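Local coordinates for Non-ribosomal peptide synthetase (Methanobrevibacter ruminantium, PDB 6VTJ), which probably carries a thioester-bound peptide on its phosphopantetheine-bearing carrier domain and releases it by NAD(P)H-dependent reduction in its C-terminal reductase domain, at residues A[238-246]-A[302-311]; A[316-326]-A[362-373]. All coordinates share one frame; numbering follows the deposited sequence.

Contact 1 of 2, residues A[238-246]-A[302-311]; sequences VINGLKFAQ and AVLQAATKGL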
ATOM      1  N   VAL A 238     -12.315   6.396   6.152  1.00 28.92           N
ATOM      2  CA  VAL A 238     -12.505   7.432   5.143  1.00 26.68           C
ATOM      3  C   VAL A 238     -13.924   7.999   5.215  1.00 30.29           C
ATOM      4  O   VAL A 238     -14.127   9.219   5.141  1.00 34.00           O
ATOM      5  CB  VAL A 238     -12.177   6.876   3.748  1.00 27.33           C
ATOM      6  CG1 VAL A 238     -12.701   7.795   2.682  1.00 26.70           C
ATOM      7  CG2 VAL A 238     -10.678   6.685   3.586  1.00 28.60           C
ATOM      8  N   ILE A 239     -14.927   7.136   5.357  1.00 27.18           N
ATOM      9  CA  ILE A 239     -16.298   7.633   5.447  1.00 28.10           C
ATOM     10  C   ILE A 239     -16.447   8.559   6.644  1.00 32.64           C
ATOM     11  O   ILE A 239     -17.031   9.642   6.541  1.00 34.22           O
ATOM     12  CB  ILE A 239     -17.291   6.460   5.491  1.00 29.31           C
ATOM     13  CG1 ILE A 239     -17.574   6.002   4.057  1.00 28.80           C
ATOM     14  CG2 ILE A 239     -18.592   6.880   6.202  1.00 29.31           C
ATOM     15  CD1 ILE A 239     -17.955   4.559   3.906  1.00 26.71           C
ATOM     16  N   ASN A 240     -15.890   8.170   7.788  1.00 33.53           N
ATOM     17  CA  ASN A 240     -15.946   9.024   8.966  1.00 32.43           C
ATOM     18  C   ASN A 240     -15.243  10.359   8.731  1.00 35.37           C
ATOM     19  O   ASN A 240     -15.742  11.417   9.147  1.00 32.51           O
ATOM     20  CB  ASN A 240     -15.324   8.285  10.148  1.00 30.70           C
ATOM     21  CG  ASN A 240     -16.093   7.030  10.515  1.00 36.95           C
ATOM     22  OD1 ASN A 240     -17.290   6.910  10.243  1.00 36.66           O
ATOM     23  ND2 ASN A 240     -15.403   6.082  11.130  1.00 37.27           N
ATOM     24  N   GLY A 241     -14.075  10.334   8.069  1.00 32.03           N
ATOM     25  CA  GLY A 241     -13.375  11.581   7.802  1.00 29.34           C
ATOM     26  C   GLY A 241     -14.134  12.480   6.847  1.00 31.68           C
ATOM     27  O   GLY A 241     -14.126  13.709   6.998  1.00 26.82           O
ATOM     28  N   LEU A 242     -14.828  11.879   5.884  1.00 26.61           N
ATOM     29  CA  LEU A 242     -15.657  12.635   4.959  1.00 28.73           C
ATOM     30  C   LEU A 242     -16.846  13.256   5.668  1.00 33.66           C
ATOM     31  O   LEU A 242     -17.213  14.398   5.384  1.00 33.34           O
ATOM     32  CB  LEU A 242     -16.143  11.727   3.827  1.00 30.66           C
ATOM     33  CG  LEU A 242     -15.104  11.253   2.821  1.00 24.76           C
ATOM     34  CD1 LEU A 242     -15.663  10.142   1.937  1.00 24.21           C
ATOM     35  CD2 LEU A 242     -14.660  12.440   2.001  1.00 26.12           C
ATOM     36  N   LYS A 243     -17.476  12.508   6.576  1.00 36.22           N
ATOM     37  CA  LYS A 243     -18.591  13.060   7.342  1.00 39.24           C
ATOM     38  C   LYS A 243     -18.131  14.241   8.181  1.00 39.03           C
ATOM     39  O   LYS A 243     -18.795  15.294   8.226  1.00 38.66           O
ATOM     40  CB  LYS A 243     -19.210  11.971   8.222  1.00 35.88           C
ATOM     41  CG  LYS A 243     -20.019  10.954   7.424  1.00 45.80           C
ATOM     42  CD  LYS A 243     -20.780   9.957   8.308  1.00 44.54           C
ATOM     43  N   PHE A 244     -16.967  14.096   8.825  1.00 39.37           N
ATOM     44  CA  PHE A 244     -16.387  15.220   9.540  1.00 33.08           C
ATOM     45  C   PHE A 244     -16.179  16.408   8.612  1.00 38.74           C
ATOM     46  O   PHE A 244     -16.535  17.541   8.951  1.00 41.10           O
ATOM     47  CB  PHE A 244     -15.065  14.838  10.189  1.00 35.17           C
ATOM     48  CG  PHE A 244     -14.308  16.031  10.685  1.00 36.59           C
ATOM     49  CD1 PHE A 244     -14.724  16.695  11.829  1.00 35.77           C
ATOM     50  CD2 PHE A 244     -13.226  16.542   9.967  1.00 34.89           C
ATOM     51  CE1 PHE A 244     -14.043  17.819  12.278  1.00 38.86           C
ATOM     52  CE2 PHE A 244     -12.548  17.661  10.403  1.00 33.10           C
ATOM     53  CZ  PHE A 244     -12.954  18.301  11.562  1.00 37.97           C
ATOM     54  N   ALA A 245     -15.596  16.171   7.434  1.00 38.85           N
ATOM     55  CA  ALA A 245     -15.354  17.270   6.501  1.00 39.45           C
ATOM     56  C   ALA A 245     -16.654  17.934   6.062  1.00 42.35           C
ATOM     57  O   ALA A 245     -16.686  19.150   5.835  1.00 40.85           O
ATOM     58  CB  ALA A 245     -14.586  16.761   5.280  1.00 38.61           C
ATOM     59  N   GLN A 246     -17.731  17.157   5.950  1.00 38.10           N
ATOM     60  CA  GLN A 246     -18.998  17.679   5.463  1.00 44.62           C
ATOM     61  C   GLN A 246     -19.721  18.521   6.501  1.00 44.14           C
ATOM     62  O   GLN A 246     -20.519  19.388   6.125  1.00 45.92           O
ATOM     63  CB  GLN A 246     -19.902  16.533   5.000  1.00 38.21           C
ATOM     64  CG  GLN A 246     -19.627  16.093   3.555  1.00 39.99           C
ATOM     65  CD  GLN A 246     -20.028  14.655   3.291  1.00 44.61           C
ATOM     66  OE1 GLN A 246     -20.041  13.825   4.204  1.00 48.97           O
ATOM     67  NE2 GLN A 246     -20.358  14.347   2.038  1.00 45.82           N
ATOM     68  N   ALA A 302     -16.098   6.578  -2.373  1.00 29.02           N
ATOM     69  CA  ALA A 302     -16.748   7.410  -1.359  1.00 28.69           C
ATOM     70  C   ALA A 302     -16.299   8.868  -1.460  1.00 32.57           C
ATOM     71  O   ALA A 302     -17.116   9.805  -1.327  1.00 31.19           O
ATOM     72  CB  ALA A 302     -16.465   6.855   0.033  1.00 24.82           C
ATOM     73  N   VAL A 303     -14.999   9.080  -1.690  1.00 26.92           N
ATOM     74  CA  VAL A 303     -14.473  10.438  -1.750  1.00 26.46           C
ATOM     75  C   VAL A 303     -15.088  11.184  -2.931  1.00 29.42           C
ATOM     76  O   VAL A 303     -15.586  12.312  -2.795  1.00 29.28           O
ATOM     77  CB  VAL A 303     -12.936  10.408  -1.827  1.00 27.23           C
ATOM     78  CG1 VAL A 303     -12.404  11.792  -2.159  1.00 25.76           C
ATOM     79  CG2 VAL A 303     -12.329   9.881  -0.525  1.00 24.08           C
ATOM     80  N   LEU A 304     -15.105  10.541  -4.105  1.00 27.86           N
ATOM     81  CA  LEU A 304     -15.668  11.185  -5.294  1.00 29.78           C
ATOM     82  C   LEU A 304     -17.192  11.361  -5.191  1.00 32.29           C
ATOM     83  O   LEU A 304     -17.736  12.349  -5.704  1.00 28.10           O
ATOM     84  CB  LEU A 304     -15.287  10.384  -6.541  1.00 24.86           C
ATOM     85  CG  LEU A 304     -13.800  10.455  -6.929  1.00 25.34           C
ATOM     86  CD1 LEU A 304     -13.396   9.406  -7.973  1.00 21.55           C
ATOM     87  CD2 LEU A 304     -13.463  11.850  -7.439  1.00 25.21           C
ATOM     88  N   GLN A 305     -17.898  10.424  -4.545  1.00 29.46           N
ATOM     89  CA  GLN A 305     -19.315  10.624  -4.254  1.00 30.41           C
ATOM     90  C   GLN A 305     -19.550  11.915  -3.468  1.00 30.50           C
ATOM     91  O   GLN A 305     -20.379  12.762  -3.855  1.00 31.63           O
ATOM     92  CB  GLN A 305     -19.834   9.418  -3.479  1.00 31.19           C
ATOM     93  CG  GLN A 305     -21.330   9.426  -3.215  1.00 31.57           C
ATOM     94  CD  GLN A 305     -21.760   8.176  -2.478  1.00 40.16           C
ATOM     95  OE1 GLN A 305     -21.566   7.060  -2.964  1.00 36.96           O
ATOM     96  NE2 GLN A 305     -22.315   8.352  -1.283  1.00 40.73           N
ATOM     97  N   ALA A 306     -18.838  12.071  -2.341  1.00 30.84           N
ATOM     98  CA  ALA A 306     -18.955  13.310  -1.566  1.00 32.48           C
ATOM     99  C   ALA A 306     -18.651  14.530  -2.428  1.00 34.96           C
ATOM    100  O   ALA A 306     -19.248  15.599  -2.238  1.00 31.66           O
ATOM    101  CB  ALA A 306     -18.020  13.292  -0.361  1.00 29.67           C
ATOM    102  N   ALA A 307     -17.705  14.390  -3.365  1.00 31.77           N
ATOM    103  CA  ALA A 307     -17.434  15.487  -4.292  1.00 33.03           C
ATOM    104  C   ALA A 307     -18.641  15.789  -5.168  1.00 34.09           C
ATOM    105  O   ALA A 307     -18.921  16.955  -5.458  1.00 34.34           O
ATOM    106  CB  ALA A 307     -16.223  15.169  -5.164  1.00 32.90           C
ATOM    107  N   THR A 308     -19.358  14.750  -5.618  1.00 36.33           N
ATOM    108  CA  THR A 308     -20.564  14.992  -6.413  1.00 36.25           C
ATOM    109  C   THR A 308     -21.616  15.704  -5.595  1.00 36.17           C
ATOM    110  O   THR A 308     -22.536  16.288  -6.166  1.00 42.28           O
ATOM    111  CB  THR A 308     -21.194  13.711  -6.974  1.00 39.14           C
ATOM    112  OG1 THR A 308     -21.822  12.967  -5.917  1.00 38.16           O
ATOM    113  CG2 THR A 308     -20.176  12.849  -7.678  1.00 37.70           C
ATOM    114  N   LYS A 309     -21.513  15.650  -4.276  1.00 40.63           N
ATOM    115  CA  LYS A 309     -22.404  16.449  -3.444  1.00 38.80           C
ATOM    116  C   LYS A 309     -21.820  17.808  -3.066  1.00 39.09           C
ATOM    117  O   LYS A 309     -22.482  18.575  -2.370  1.00 43.23           O
ATOM    118  CB  LYS A 309     -22.785  15.685  -2.170  1.00 43.51           C
ATOM    119  CG  LYS A 309     -23.595  14.423  -2.409  1.00 41.42           C
ATOM    120  CD  LYS A 309     -24.740  14.678  -3.385  1.00 42.35           C
ATOM    121  N   GLY A 310     -20.606  18.133  -3.492  1.00 38.38           N
ATOM    122  CA  GLY A 310     -20.078  19.471  -3.284  1.00 36.64           C
ATOM    123  C   GLY A 310     -18.885  19.563  -2.357  1.00 36.63           C
ATOM    124  O   GLY A 310     -18.359  20.670  -2.170  1.00 35.42           O
ATOM    125  N   LEU A 311     -18.437  18.475  -1.755  1.00 30.54           N
ATOM    126  CA  LEU A 311     -17.199  18.503  -0.971  1.00 37.12           C
ATOM    127  C   LEU A 311     -15.991  18.704  -1.888  1.00 30.82           C
ATOM    128  O   LEU A 311     -15.844  17.983  -2.877  1.00 34.23           O
ATOM    129  CB  LEU A 311     -17.039  17.195  -0.188  1.00 32.90           C
ATOM    130  CG  LEU A 311     -15.969  17.204   0.905  1.00 38.55           C
ATOM    131  CD1 LEU A 311     -16.302  18.243   1.980  1.00 33.42           C
ATOM    132  CD2 LEU A 311     -15.803  15.821   1.514  1.00 36.02           C
TER

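Contact 2 of 2, residues A[316-326]-A[362-373]; sequences IRVGNLMSRYS and DMSQIDYVAKGI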
ATOM      1  N   ILE A 316      -4.946  11.282  -4.219  1.00 24.13           N
ATOM      2  CA  ILE A 316      -3.546  11.249  -4.613  1.00 28.27           C
ATOM      3  C   ILE A 316      -3.129   9.783  -4.578  1.00 23.83           C
ATOM      4  O   ILE A 316      -2.848   9.238  -3.506  1.00 27.74           O
ATOM      5  CB  ILE A 316      -2.678  12.119  -3.684  1.00 22.47           C
ATOM      6  CG1 ILE A 316      -3.081  13.603  -3.793  1.00 25.39           C
ATOM      7  CG2 ILE A 316      -1.186  11.938  -3.986  1.00 26.62           C
ATOM      8  CD1 ILE A 316      -2.202  14.530  -2.924  1.00 28.76           C
ATOM      9  N   ARG A 317      -3.087   9.130  -5.740  1.00 24.39           N
ATOM     10  CA  ARG A 317      -2.609   7.749  -5.818  1.00 28.34           C
ATOM     11  C   ARG A 317      -1.083   7.701  -5.747  1.00 25.90           C
ATOM     12  O   ARG A 317      -0.394   8.293  -6.588  1.00 27.04           O
ATOM     13  CB  ARG A 317      -3.099   7.091  -7.106  1.00 25.25           C
ATOM     14  CG  ARG A 317      -4.608   6.995  -7.180  1.00 26.21           C
ATOM     15  CD  ARG A 317      -5.078   6.589  -8.559  1.00 25.57           C
ATOM     16  NE  ARG A 317      -6.524   6.404  -8.573  1.00 25.48           N
ATOM     17  CZ  ARG A 317      -7.277   6.508  -9.657  1.00 28.32           C
ATOM     18  NH1 ARG A 317      -6.710   6.802 -10.831  1.00 26.77           N
ATOM     19  NH2 ARG A 317      -8.593   6.309  -9.569  1.00 27.38           N
ATOM     20  N   VAL A 318      -0.545   6.985  -4.767  1.00 26.08           N
ATOM     21  CA  VAL A 318       0.901   6.840  -4.640  1.00 28.91           C
ATOM     22  C   VAL A 318       1.302   5.423  -5.044  1.00 29.62           C
ATOM     23  O   VAL A 318       0.463   4.533  -5.225  1.00 32.02           O
ATOM     24  CB  VAL A 318       1.415   7.207  -3.225  1.00 29.84           C
ATOM     25  CG1 VAL A 318       1.119   8.693  -2.926  1.00 24.22           C
ATOM     26  CG2 VAL A 318       0.847   6.281  -2.142  1.00 26.01           C
ATOM     27  N   GLY A 319       2.603   5.227  -5.223  1.00 27.71           N
ATOM     28  CA  GLY A 319       3.084   3.983  -5.775  1.00 26.94           C
ATOM     29  C   GLY A 319       3.921   3.170  -4.811  1.00 28.29           C
ATOM     30  O   GLY A 319       3.431   2.741  -3.764  1.00 29.71           O
ATOM     31  N   ASN A 320       5.189   2.971  -5.162  1.00 28.53           N
ATOM     32  CA  ASN A 320       6.130   2.139  -4.406  1.00 29.01           C
ATOM     33  C   ASN A 320       6.897   3.043  -3.441  1.00 29.10           C
ATOM     34  O   ASN A 320       7.924   3.631  -3.793  1.00 26.09           O
ATOM     35  CB  ASN A 320       7.053   1.409  -5.381  1.00 26.64           C
ATOM     36  CG  ASN A 320       8.078   0.503  -4.691  1.00 28.76           C
ATOM     37  OD1 ASN A 320       7.827  -0.070  -3.630  1.00 28.01           O
ATOM     38  ND2 ASN A 320       9.233   0.360  -5.319  1.00 26.04           N
ATOM     39  N   LEU A 321       6.405   3.132  -2.198  1.00 26.65           N
ATOM     40  CA  LEU A 321       6.915   4.073  -1.202  1.00 25.77           C
ATOM     41  C   LEU A 321       8.261   3.595  -0.664  1.00 26.33           C
ATOM     42  O   LEU A 321       8.319   2.635   0.116  1.00 27.10           O
ATOM     43  CB  LEU A 321       5.911   4.242  -0.065  1.00 23.41           C
ATOM     44  CG  LEU A 321       4.545   4.803  -0.460  1.00 22.85           C
ATOM     45  CD1 LEU A 321       3.707   5.042   0.771  1.00 27.60           C
ATOM     46  CD2 LEU A 321       4.684   6.093  -1.264  1.00 22.80           C
ATOM     47  N   MET A 322       9.328   4.310  -1.005  1.00 24.60           N
ATOM     48  CA  MET A 322      10.691   3.866  -0.732  1.00 28.55           C
ATOM     49  C   MET A 322      11.433   4.870   0.157  1.00 30.31           C
ATOM     50  O   MET A 322      10.916   5.927   0.529  1.00 27.10           O
ATOM     51  CB  MET A 322      11.435   3.632  -2.051  1.00 26.20           C
ATOM     52  CG  MET A 322      11.030   2.303  -2.710  1.00 26.31           C
ATOM     53  SD  MET A 322      11.664   0.883  -1.791  1.00 29.07           S
ATOM     54  CE  MET A 322      10.210   0.124  -1.015  1.00 27.43           C
ATOM     55  N   SER A 323      12.677   4.521   0.470  1.00 28.23           N
ATOM     56  CA  SER A 323      13.482   5.249   1.446  1.00 31.55           C
ATOM     57  C   SER A 323      13.755   6.683   1.011  1.00 26.62           C
ATOM     58  O   SER A 323      13.773   7.007  -0.186  1.00 24.15           O
ATOM     59  CB  SER A 323      14.813   4.529   1.656  1.00 29.31           C
ATOM     60  OG  SER A 323      14.585   3.142   1.719  1.00 31.52           O
ATOM     61  N   ARG A 324      13.997   7.535   2.011  1.00 26.69           N
ATOM     62  CA  ARG A 324      14.295   8.944   1.768  1.00 29.98           C
ATOM     63  C   ARG A 324      15.412   9.101   0.752  1.00 28.27           C
ATOM     64  O   ARG A 324      16.412   8.369   0.773  1.00 27.65           O
ATOM     65  CB  ARG A 324      14.694   9.661   3.061  1.00 26.59           C
ATOM     66  CG  ARG A 324      13.545   9.885   4.015  1.00 29.54           C
ATOM     67  CD  ARG A 324      13.818  11.015   4.983  1.00 29.70           C
ATOM     68  NE  ARG A 324      14.875  10.711   5.953  1.00 32.75           N
ATOM     69  CZ  ARG A 324      14.665  10.484   7.248  1.00 35.44           C
ATOM     70  NH1 ARG A 324      13.430  10.498   7.725  1.00 32.35           N
ATOM     71  NH2 ARG A 324      15.686  10.233   8.070  1.00 33.13           N
ATOM     72  N   TYR A 325      15.223  10.065  -0.142  1.00 24.06           N
ATOM     73  CA  TYR A 325      16.276  10.433  -1.078  1.00 27.99           C
ATOM     74  C   TYR A 325      17.494  10.996  -0.354  1.00 30.77           C
ATOM     75  O   TYR A 325      18.644  10.714  -0.733  1.00 27.46           O
ATOM     76  CB  TYR A 325      15.736  11.451  -2.081  1.00 28.96           C
ATOM     77  CG  TYR A 325      16.745  11.830  -3.138  1.00 27.82           C
ATOM     78  CD1 TYR A 325      17.102  10.926  -4.133  1.00 28.72           C
ATOM     79  CD2 TYR A 325      17.348  13.082  -3.144  1.00 28.51           C
ATOM     80  CE1 TYR A 325      18.041  11.270  -5.119  1.00 30.67           C
ATOM     81  CE2 TYR A 325      18.283  13.436  -4.126  1.00 28.21           C
ATOM     82  CZ  TYR A 325      18.619  12.533  -5.107  1.00 30.71           C
ATOM     83  OH  TYR A 325      19.535  12.881  -6.080  1.00 33.25           O
ATOM     84  N   SER A 326      17.261  11.770   0.711  1.00 23.62           N
ATOM     85  CA  SER A 326      18.352  12.505   1.339  1.00 28.89           C
ATOM     86  C   SER A 326      19.342  11.565   2.003  1.00 30.17           C
ATOM     87  O   SER A 326      20.551  11.695   1.810  1.00 32.51           O
ATOM     88  CB  SER A 326      17.803  13.507   2.356  1.00 30.97           C
ATOM     89  OG  SER A 326      17.013  12.868   3.357  1.00 28.82           O
ATOM     90  N   ASP A 362       8.656   2.278 -10.141  1.00 28.62           N
ATOM     91  CA  ASP A 362       8.913   3.579  -9.546  1.00 25.97           C
ATOM     92  C   ASP A 362       9.578   3.404  -8.190  1.00 25.23           C
ATOM     93  O   ASP A 362       9.216   2.512  -7.412  1.00 25.57           O
ATOM     94  CB  ASP A 362       7.608   4.352  -9.374  1.00 28.32           C
ATOM     95  CG  ASP A 362       6.682   3.709  -8.344  1.00 29.20           C
ATOM     96  OD1 ASP A 362       6.158   2.598  -8.604  1.00 30.19           O
ATOM     97  OD2 ASP A 362       6.477   4.314  -7.273  1.00 28.96           O
ATOM     98  N   MET A 363      10.578   4.227  -7.919  1.00 23.41           N
ATOM     99  CA  MET A 363      11.131   4.343  -6.572  1.00 25.07           C
ATOM    100  C   MET A 363      10.703   5.716  -6.064  1.00 26.90           C
ATOM    101  O   MET A 363      11.384   6.726  -6.264  1.00 26.12           O
ATOM    102  CB  MET A 363      12.628   4.145  -6.563  1.00 25.03           C
ATOM    103  CG  MET A 363      13.039   2.829  -7.227  1.00 22.43           C
ATOM    104  SD  MET A 363      12.771   1.378  -6.197  1.00 28.20           S
ATOM    105  CE  MET A 363      14.036   1.612  -4.944  1.00 22.97           C
ATOM    106  N   SER A 364       9.542   5.747  -5.424  1.00 28.02           N
ATOM    107  CA  SER A 364       8.954   6.998  -4.951  1.00 28.35           C
ATOM    108  C   SER A 364       9.522   7.296  -3.569  1.00 24.66           C
ATOM    109  O   SER A 364       9.016   6.812  -2.555  1.00 25.63           O
ATOM    110  CB  SER A 364       7.436   6.879  -4.937  1.00 24.87           C
ATOM    111  OG  SER A 364       6.935   6.698  -6.257  1.00 24.05           O
ATOM    112  N   GLN A 365      10.591   8.100  -3.539  1.00 26.72           N
ATOM    113  CA  GLN A 365      11.278   8.431  -2.294  1.00 23.48           C
ATOM    114  C   GLN A 365      10.340   9.181  -1.350  1.00 26.03           C
ATOM    115  O   GLN A 365       9.753  10.204  -1.726  1.00 26.39           O
ATOM    116  CB  GLN A 365      12.519   9.271  -2.598  1.00 23.31           C
ATOM    117  CG  GLN A 365      13.477   8.632  -3.644  1.00 23.98           C
ATOM    118  CD  GLN A 365      13.256   9.147  -5.073  1.00 28.67           C
ATOM    119  OE1 GLN A 365      12.212   9.720  -5.390  1.00 24.22           O
ATOM    120  NE2 GLN A 365      14.263   8.968  -5.929  1.00 26.20           N
ATOM    121  N   ILE A 366      10.227   8.679  -0.110  1.00 24.34           N
ATOM    122  CA  ILE A 366       9.146   9.079   0.800  1.00 27.40           C
ATOM    123  C   ILE A 366       9.167  10.579   1.098  1.00 28.56           C
ATOM    124  O   ILE A 366       8.102  11.193   1.320  1.00 26.12           O
ATOM    125  CB  ILE A 366       9.209   8.235   2.093  1.00 22.14           C
ATOM    126  CG1 ILE A 366       7.914   8.340   2.901  1.00 23.61           C
ATOM    127  CG2 ILE A 366      10.340   8.697   2.961  1.00 23.37           C
ATOM    128  CD1 ILE A 366       6.693   7.768   2.250  1.00 22.53           C
ATOM    129  N   ASP A 367      10.353  11.197   1.116  1.00 27.78           N
ATOM    130  CA  ASP A 367      10.387  12.637   1.369  1.00 30.18           C
ATOM    131  C   ASP A 367       9.829  13.395   0.173  1.00 27.85           C
ATOM    132  O   ASP A 367       9.102  14.382   0.335  1.00 26.72           O
ATOM    133  CB  ASP A 367      11.809  13.121   1.740  1.00 24.63           C
ATOM    134  CG  ASP A 367      12.933  12.497   0.897  1.00 30.85           C
ATOM    135  OD1 ASP A 367      12.703  11.558   0.102  1.00 29.81           O
ATOM    136  OD2 ASP A 367      14.093  12.945   1.058  1.00 31.03           O
ATOM    137  N   TYR A 368      10.081  12.891  -1.034  1.00 24.33           N
ATOM    138  CA  TYR A 368       9.490  13.521  -2.199  1.00 24.69           C
ATOM    139  C   TYR A 368       8.019  13.148  -2.379  1.00 26.51           C
ATOM    140  O   TYR A 368       7.250  13.980  -2.873  1.00 24.35           O
ATOM    141  CB  TYR A 368      10.338  13.208  -3.429  1.00 22.49           C
ATOM    142  CG  TYR A 368      11.532  14.127  -3.465  1.00 28.57           C
ATOM    143  CD1 TYR A 368      12.624  13.903  -2.637  1.00 29.03           C
ATOM    144  CD2 TYR A 368      11.556  15.246  -4.298  1.00 31.19           C
ATOM    145  CE1 TYR A 368      13.704  14.748  -2.649  1.00 31.73           C
ATOM    146  CE2 TYR A 368      12.640  16.104  -4.313  1.00 33.28           C
ATOM    147  CZ  TYR A 368      13.705  15.852  -3.488  1.00 35.89           C
ATOM    148  OH  TYR A 368      14.777  16.701  -3.499  1.00 39.69           O
ATOM    149  N   VAL A 369       7.581  11.952  -1.946  1.00 23.53           N
ATOM    150  CA  VAL A 369       6.144  11.682  -1.932  1.00 21.41           C
ATOM    151  C   VAL A 369       5.433  12.715  -1.075  1.00 23.70           C
ATOM    152  O   VAL A 369       4.409  13.282  -1.478  1.00 23.86           O
ATOM    153  CB  VAL A 369       5.836  10.261  -1.432  1.00 25.33           C
ATOM    154  CG1 VAL A 369       4.331  10.067  -1.354  1.00 21.55           C
ATOM    155  CG2 VAL A 369       6.437   9.229  -2.353  1.00 26.74           C
ATOM    156  N   ALA A 370       5.971  12.984   0.121  1.00 24.14           N
ATOM    157  CA  ALA A 370       5.302  13.933   1.016  1.00 29.63           C
ATOM    158  C   ALA A 370       5.309  15.357   0.445  1.00 27.28           C
ATOM    159  O   ALA A 370       4.291  16.071   0.521  1.00 27.38           O
ATOM    160  CB  ALA A 370       5.957  13.899   2.400  1.00 27.07           C
ATOM    161  N   LYS A 371       6.441  15.789  -0.121  1.00 25.04           N
ATOM    162  CA  LYS A 371       6.465  17.083  -0.807  1.00 29.93           C
ATOM    163  C   LYS A 371       5.410  17.154  -1.907  1.00 25.29           C
ATOM    164  O   LYS A 371       4.715  18.165  -2.046  1.00 27.82           O
ATOM    165  CB  LYS A 371       7.842  17.354  -1.408  1.00 25.51           C
ATOM    166  CG  LYS A 371       8.944  17.604  -0.405  1.00 32.71           C
ATOM    167  CD  LYS A 371      10.191  18.071  -1.123  1.00 35.10           C
ATOM    168  CE  LYS A 371      11.447  17.793  -0.323  1.00 48.22           C
ATOM    169  NZ  LYS A 371      12.646  18.308  -1.060  1.00 47.98           N
ATOM    170  N   GLY A 372       5.285  16.097  -2.706  1.00 22.71           N
ATOM    171  CA  GLY A 372       4.320  16.113  -3.787  1.00 25.93           C
ATOM    172  C   GLY A 372       2.882  16.098  -3.308  1.00 25.92           C
ATOM    173  O   GLY A 372       2.002  16.667  -3.965  1.00 25.38           O
ATOM    174  N   ILE A 373       2.620  15.447  -2.169  1.00 24.68           N
ATOM    175  CA  ILE A 373       1.272  15.462  -1.602  1.00 24.84           C
ATOM    176  C   ILE A 373       0.916  16.871  -1.168  1.00 25.32           C
ATOM    177  O   ILE A 373      -0.179  17.376  -1.449  1.00 27.57           O
ATOM    178  CB  ILE A 373       1.167  14.463  -0.439  1.00 22.66           C
ATOM    179  CG1 ILE A 373       1.043  13.045  -0.995  1.00 23.84           C
ATOM    180  CG2 ILE A 373      -0.016  14.791   0.464  1.00 24.87           C
ATOM    181  CD1 ILE A 373       1.431  11.982   0.008  1.00 23.34           C
TER

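Contact 1 of 2, residues A[238-246]-A[302-311]
Leu-242 reaches out from helix 229-246 with two methyls that part company: CD1 goes to helix 291-308, 3.6 Å from the carbonyl O of Ala-302, while CD2 meets CD2 of Leu-311, beyond the end of that helix, at 3.6 Å. The two helices belong to the Rossmann-type fold of the reductase domain and follow strands 213-216 and 252-258, which pair in parallel; they therefore run the same way, their short axes 10.3 Å apart and crossing at -21°. Ala-302 and Ala-306 present methyls to helix 229-246, with Ala-306 CB 4.2 Å from Leu-242 CD2. Nearer the sheet, Val-238 CG1 touches Val-303 CG2 at 3.8 Å, the two side chains crossing at about a right angle. Tyr-253 and Gln-255 of strand 252-258 lie against this layer, Val-238 touching both, Leu-242 the first and Val-303 the second. No hydrogen bond joins the segments, and the side-chain contacts are mainly between aliphatic groups. The turn after the helix brings Leu-311 back to the contact: Gly-310, with positive phi (114°), forms a Schellman motif, in which Leu-311 N bonds to Ala-306 O at 3.0 Å. With CG of Leu-311 trans to its own N (chi1 -167°), the branched end extends over Ala-245, whose CB lies 4.0 Å from Leu-311 CD1.

Contact 2 of 2, residues A[316-326]-A[362-373]
Val-369 is a knob whose two methyls part between Val-318 and Leu-321: its CG1 lies 3.8 Å from Val-318 CG1 and its CG2 3.8 Å from Leu-321 CD2, each pair of side chains crossing at about a right angle. A turn later Ile-373 packs obliquely on Ile-316, which meets it with two branches, CG2 against Ile-373 CG1 at 3.9 Å and CD1 over the CA and O of the same residue. Met-322 and Met-363, both bent chains, also cross, CG of Met-322 lying 3.8 Å from CE of Met-363. These segments continue the Rossmann-like sheet: strands 313-322 and 360-365 pair in parallel through Leu-321 with Ser-364 and Met-322 with Gln-365, and helix segment 366-373 then runs back against strand 316-318 at 170°. From its first turn Asp-367 projects into the bend at 324-326. OD1 accepts a nearly straight bond from Tyr-325 N (2.9 Å, 170°), on the syn side but tilted out of the carboxylate plane; OD2 takes a weak one from Ser-326 N. Chi1 of 42° folds the carboxylate back between its own N and carbonyl carbon, close to the bend. Beside it the CB of Tyr-325 rests against CE1 of Tyr-368, and CG of Arg-324 presses on Ile-366 CG2 at 3.6 Å; the guanidinium continues past to a salt bridge with Asp-327. At the loop end Asp-362 OD2 grips two donors, Asn-320 N on its syn lone pair (2.8 Å) and Ser-364 OG on its anti lone pair. The side chain of Asn-320, about 7 Å from the bound 4'-phosphopantetheine, lies beside Met-363 and gives its ND2 to Asp-362 O, close to the amide plane.

Both contacts are largely buried, but they sit at different distances from the centre of the chain: contact 1 is centred about 22 Å from it and contact 2 about 12 Å. Helix 291-308 of contact 1 leads directly into strand 313-322 of contact 2, so the two follow in series, and their nearest atoms stay about 6 Å apart. Contact 1 joins helix to helix without a hydrogen bond across it and buries 378 Å². By comparison, contact 2 buries 837 Å² and combines strand pairing, strand-helix packing and carboxylate-held loops. Its polar bonds comprise the strand-pairing bonds and carboxylate bonds to the adjoining loops, one end lying near the phosphopantetheine.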